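Local coordinates for protein pectate lyase (Paenibacillus sp. 0602, PDB 5GT5) that cleaves polygalacturonate and partly methylated pectin within the chain by elimination, probably with the aid of calcium, at residues A[93-98]-A[118-123]; A[154-159]-A[177-182]. The protein carries 1 engineered substitution. One frame throughout, in Å; residues are numbered along the deposited sequence.

Contact 1. Residues A[93-98]-A[118-123]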
# COMPACT_ATOMS: atom_id res chain seq x y z
N LYS A 93 0.35 23.89 -11.79
CA LYS A 93 0.63 22.57 -11.23
C LYS A 93 -0.38 22.32 -10.13
O LYS A 93 -0.50 23.13 -9.21
CB LYS A 93 2.05 22.49 -10.66
CG LYS A 93 2.34 21.09 -10.15
CD LYS A 93 3.71 20.99 -9.49
CE LYS A 93 4.78 20.84 -10.54
NZ LYS A 93 6.12 20.63 -9.90
N ILE A 94 -1.11 21.22 -10.23
CA ILE A 94 -2.16 20.88 -9.27
C ILE A 94 -1.69 19.68 -8.48
O ILE A 94 -1.44 18.61 -9.05
CB ILE A 94 -3.47 20.56 -9.97
CG1 ILE A 94 -3.92 21.74 -10.86
CG2 ILE A 94 -4.51 20.21 -8.93
CD1 ILE A 94 -4.95 21.41 -11.89
N THR A 95 -1.50 19.87 -7.17
CA THR A 95 -0.94 18.83 -6.33
C THR A 95 -2.00 18.18 -5.45
O THR A 95 -2.53 18.83 -4.53
CB THR A 95 0.20 19.36 -5.44
OG1 THR A 95 1.24 19.87 -6.28
CG2 THR A 95 0.80 18.23 -4.61
N VAL A 96 -2.26 16.90 -5.72
CA VAL A 96 -3.17 16.07 -4.94
C VAL A 96 -2.33 15.42 -3.87
O VAL A 96 -1.51 14.53 -4.18
CB VAL A 96 -3.78 15.00 -5.87
CG1 VAL A 96 -4.67 14.04 -5.12
CG2 VAL A 96 -4.59 15.67 -7.00
N ASP A 97 -2.52 15.85 -2.62
CA ASP A 97 -1.60 15.53 -1.53
C ASP A 97 -2.35 14.88 -0.37
O ASP A 97 -3.35 15.42 0.12
CB ASP A 97 -0.93 16.82 -1.04
CG ASP A 97 0.23 16.59 -0.07
OD1 ASP A 97 0.49 15.44 0.35
OD2 ASP A 97 0.89 17.59 0.28
N GLY A 98 -1.93 13.70 0.03
CA GLY A 98 -2.46 13.13 1.26
C GLY A 98 -3.83 12.50 1.15
O GLY A 98 -4.50 12.32 2.17
N SER A 118 0.18 16.52 -9.99
CA SER A 118 1.15 15.81 -9.17
C SER A 118 0.38 15.12 -8.06
O SER A 118 -0.39 15.76 -7.34
CB SER A 118 2.14 16.81 -8.58
OG SER A 118 3.01 16.21 -7.62
N VAL A 119 0.52 13.80 -7.98
CA VAL A 119 -0.08 13.03 -6.90
C VAL A 119 1.02 12.70 -5.92
O VAL A 119 2.01 12.04 -6.27
CB VAL A 119 -0.74 11.75 -7.41
CG1 VAL A 119 -1.32 10.94 -6.23
CG2 VAL A 119 -1.83 12.06 -8.47
N LYS A 120 0.90 13.19 -4.69
CA LYS A 120 1.95 12.98 -3.68
C LYS A 120 1.34 12.40 -2.43
O LYS A 120 0.26 12.80 -2.03
CB LYS A 120 2.60 14.30 -3.26
CG LYS A 120 3.38 14.97 -4.37
CD LYS A 120 4.03 16.26 -3.89
CE LYS A 120 4.89 16.92 -4.99
NZ LYS A 120 5.54 18.15 -4.46
N ARG A 121 2.06 11.46 -1.85
CA ARG A 121 1.71 10.95 -0.50
C ARG A 121 0.25 10.50 -0.44
O ARG A 121 -0.45 10.75 0.54
CB ARG A 121 2.02 12.01 0.56
CG ARG A 121 3.50 12.32 0.74
CD ARG A 121 3.71 13.55 1.63
NE ARG A 121 3.32 14.82 1.01
CZ ARG A 121 4.15 15.64 0.36
NH1 ARG A 121 5.43 15.31 0.20
NH2 ARG A 121 3.68 16.77 -0.15
N SER A 122 -0.23 9.87 -1.51
CA SER A 122 -1.62 9.45 -1.60
C SER A 122 -1.73 7.95 -1.84
O SER A 122 -0.78 7.28 -2.28
CB SER A 122 -2.30 10.21 -2.73
OG SER A 122 -2.41 11.61 -2.42
N SER A 123 -2.90 7.40 -1.55
CA SER A 123 -3.14 5.98 -1.75
C SER A 123 -4.51 5.78 -2.35
O SER A 123 -5.46 6.56 -2.09
CB SER A 123 -3.02 5.21 -0.45
OG SER A 123 -3.86 5.80 0.53
O HOH W 1 3.95 20.07 -5.58
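S118 docks by its backbone between I94 and V96: its N donates to I94 O at 2.8 Å, and its O accepts from V96 N at 2.7 Å, with T95 CA also turned to that carbonyl by a CA-H...O contact. The ladder continues with K120 N to V96 O and closes with G98 N to K120 O, so the two strands run parallel in register as T95-S118, V96-V119 and D97-K120. S118 CB lies beside T95 OG1 at 3.9 Å. V96 sits on the other face, buried, where its CB meets V119 CG2 loosely at 4.4 Å and where L43 of helix 36-43 also touches it. D97 shares its face with T95, S118 and K120. With CG anti to the backbone N (chi1 -170°), its carboxylate forms a salt bridge with R121, which grips it side-on. R121 NE reaches D97 OD1 at 3.0 Å on the syn side but tilted from the carboxylate plane, and R121 NH2 reaches D97 OD2 at 2.9 Å from above that plane, though OD2 stays in the guanidinium plane; the two planes are 54° apart. K120 CB lies over the centre of one face of that guanidinium, 4.1 Å above its plane, so two bonds and one covered face limit how the group can turn. Just past the strand, S122 OG folds back onto K120 O at 2.9 Å, giving this carbonyl a second donor besides G98 N. A water links T95 OG1 to K120 NZ on the D97 face. Strands of successive coils stacked in parallel register are characteristic of the parallel beta-helix of polysaccharide lyase family 1.

Contact 2. Residues A[154-159]-A[177-182]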
# COMPACT_ATOMS: atom_id res chain seq x y z
N ILE A 154 0.97 13.81 -15.62
CA ILE A 154 0.74 13.21 -14.30
C ILE A 154 2.07 12.71 -13.76
O ILE A 154 2.81 12.01 -14.48
CB ILE A 154 -0.25 12.03 -14.35
CG1 ILE A 154 -1.60 12.50 -14.89
CG2 ILE A 154 -0.41 11.41 -12.96
CD1 ILE A 154 -2.62 11.35 -15.07
N THR A 155 2.38 13.09 -12.52
CA THR A 155 3.56 12.58 -11.79
C THR A 155 3.03 11.97 -10.53
O THR A 155 2.21 12.58 -9.81
CB THR A 155 4.55 13.68 -11.47
OG1 THR A 155 4.97 14.30 -12.70
CG2 THR A 155 5.79 13.13 -10.83
N LEU A 156 3.49 10.76 -10.24
CA LEU A 156 3.12 10.08 -9.01
C LEU A 156 4.35 10.03 -8.12
O LEU A 156 5.42 9.57 -8.54
CB LEU A 156 2.64 8.67 -9.32
CG LEU A 156 1.62 8.56 -10.46
CD1 LEU A 156 1.33 7.09 -10.71
CD2 LEU A 156 0.35 9.30 -10.12
N GLU A 157 4.22 10.46 -6.86
CA GLU A 157 5.36 10.47 -5.94
C GLU A 157 4.98 9.92 -4.59
O GLU A 157 3.96 10.33 -4.02
CB GLU A 157 5.93 11.88 -5.74
CG GLU A 157 6.56 12.47 -7.00
CD GLU A 157 7.12 13.86 -6.81
OE1 GLU A 157 7.27 14.28 -5.66
OE2 GLU A 157 7.41 14.55 -7.82
N GLU A 158 5.83 9.03 -4.07
CA GLU A 158 5.61 8.40 -2.74
C GLU A 158 4.17 8.02 -2.47
O GLU A 158 3.64 8.25 -1.37
CB GLU A 158 6.20 9.23 -1.61
CG GLU A 158 5.60 10.54 -1.35
CD GLU A 158 6.36 11.66 -2.01
OE1 GLU A 158 7.55 11.45 -2.35
OE2 GLU A 158 5.77 12.75 -2.17
N SER A 159 3.55 7.41 -3.48
CA SER A 159 2.14 7.01 -3.44
C SER A 159 2.01 5.49 -3.60
O SER A 159 3.00 4.78 -3.90
CB SER A 159 1.36 7.77 -4.52
OG SER A 159 1.28 9.16 -4.18
N VAL A 177 3.08 10.12 -18.13
CA VAL A 177 2.79 9.70 -16.76
C VAL A 177 4.09 9.14 -16.20
O VAL A 177 4.63 8.15 -16.72
CB VAL A 177 1.67 8.63 -16.63
CG1 VAL A 177 1.44 8.30 -15.15
CG2 VAL A 177 0.36 9.11 -17.29
N ASP A 178 4.62 9.79 -15.16
CA ASP A 178 5.87 9.42 -14.51
C ASP A 178 5.58 8.94 -13.13
O ASP A 178 4.61 9.40 -12.47
CB ASP A 178 6.80 10.61 -14.44
CG ASP A 178 7.28 11.08 -15.81
OD1 ASP A 178 7.21 10.32 -16.79
OD2 ASP A 178 7.77 12.24 -15.90
N SER A 179 6.40 8.02 -12.65
CA SER A 179 6.18 7.43 -11.33
C SER A 179 7.50 7.47 -10.60
O SER A 179 8.50 6.93 -11.11
CB SER A 179 5.64 6.02 -11.49
OG SER A 179 5.24 5.52 -10.22
N LYS A 180 7.54 8.07 -9.42
CA LYS A 180 8.77 8.43 -8.76
C LYS A 180 8.72 8.18 -7.24
O LYS A 180 7.64 7.97 -6.64
CB LYS A 180 9.04 9.94 -8.97
CG LYS A 180 9.16 10.42 -10.41
CD LYS A 180 9.44 11.92 -10.38
CE LYS A 180 9.58 12.50 -11.78
NZ LYS A 180 9.88 13.97 -11.70
N LYS A 181 9.90 8.26 -6.63
CA LYS A 181 10.02 8.23 -5.18
C LYS A 181 9.30 7.04 -4.57
O LYS A 181 8.50 7.17 -3.63
CB LYS A 181 9.58 9.57 -4.60
CG LYS A 181 10.46 10.72 -5.10
CD LYS A 181 10.06 12.04 -4.49
CE LYS A 181 10.52 12.17 -3.04
NZ LYS A 181 10.07 13.45 -2.42
N GLY A 182 9.59 5.86 -5.13
CA GLY A 182 9.13 4.62 -4.54
C GLY A 182 7.66 4.32 -4.74
O GLY A 182 7.14 3.42 -4.09
O HOH W 2 9.06 15.41 -9.64
O HOH W 3 5.51 5.01 -2.34
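E158 holds CG between its backbone N and carbonyl carbon (chi1 66°), while K181 bends at chi3 (76°), which sets CE 3.1 Å from E158 OE1. NZ of K181 completes a salt bridge to E158 OE1 at 3.2 Å, the two side chains lying side by side and pointing the same way. E157 OE1 stands 4.4 Å from K181 NZ, beyond salt-bridge range, and packs instead against K181 CD. Its other oxygen, OE2, takes a water hydrogen at 2.6 Å, and that water accepts from K180 NZ, also at 2.6 Å. An alanine in place of E157 would probably leave this water without its carboxylate acceptor, break the water-mediated link to K180 NZ, and leave K181 with one acidic neighbour fewer here. The extended K180 chain runs past T155, CD to CG2 at 3.9 Å. Beneath these groups the backbones pair parallel: D178 N to I154 O, L156 N to D178 O and K180 N to L156 O, strands from neighbouring coils of the family's parallel beta-helix. On the inner face, I154 CB meets V177 CG1 at 4.2 Å, and I164 and F169 cover both residues; L156 and S179 pack on V186. D178 lies on the face of T155 and E157. Its OD1 accepts from L248 N, and OD2 comes close to D152 OD1, a like-charged pair that a calcium ion would be expected to ease; with D174, these two probably bind calcium, as in a close relative. Past the strands the pairing weakens: E158 N makes weak bonds to K180 O and K181 O, and a water spans S159 O and, weakly, G182 O.

How the contacts relate
Contacts 1 and 2 follow each other along the chain and share one sheet, ordered 74-76, 92-97, 115-120, 154-157, 177-180, their centres 9 Å apart. The second strand of contact 1 is the direct neighbour of the first strand of contact 2: V119 N to T155 O and V119 O to E157 N, both 2.8 Å, are probable hydrogen bonds, and K120 packs on E157. Beyond the strand ends, R121 NH1 and E158 OE2 form a long, weak ion pair. The four segments thus build one continuous parallel face of the beta-helix, with the probable calcium site at contact 2 and D152 about 8 Å from S118 of contact 1, side chain to side chain.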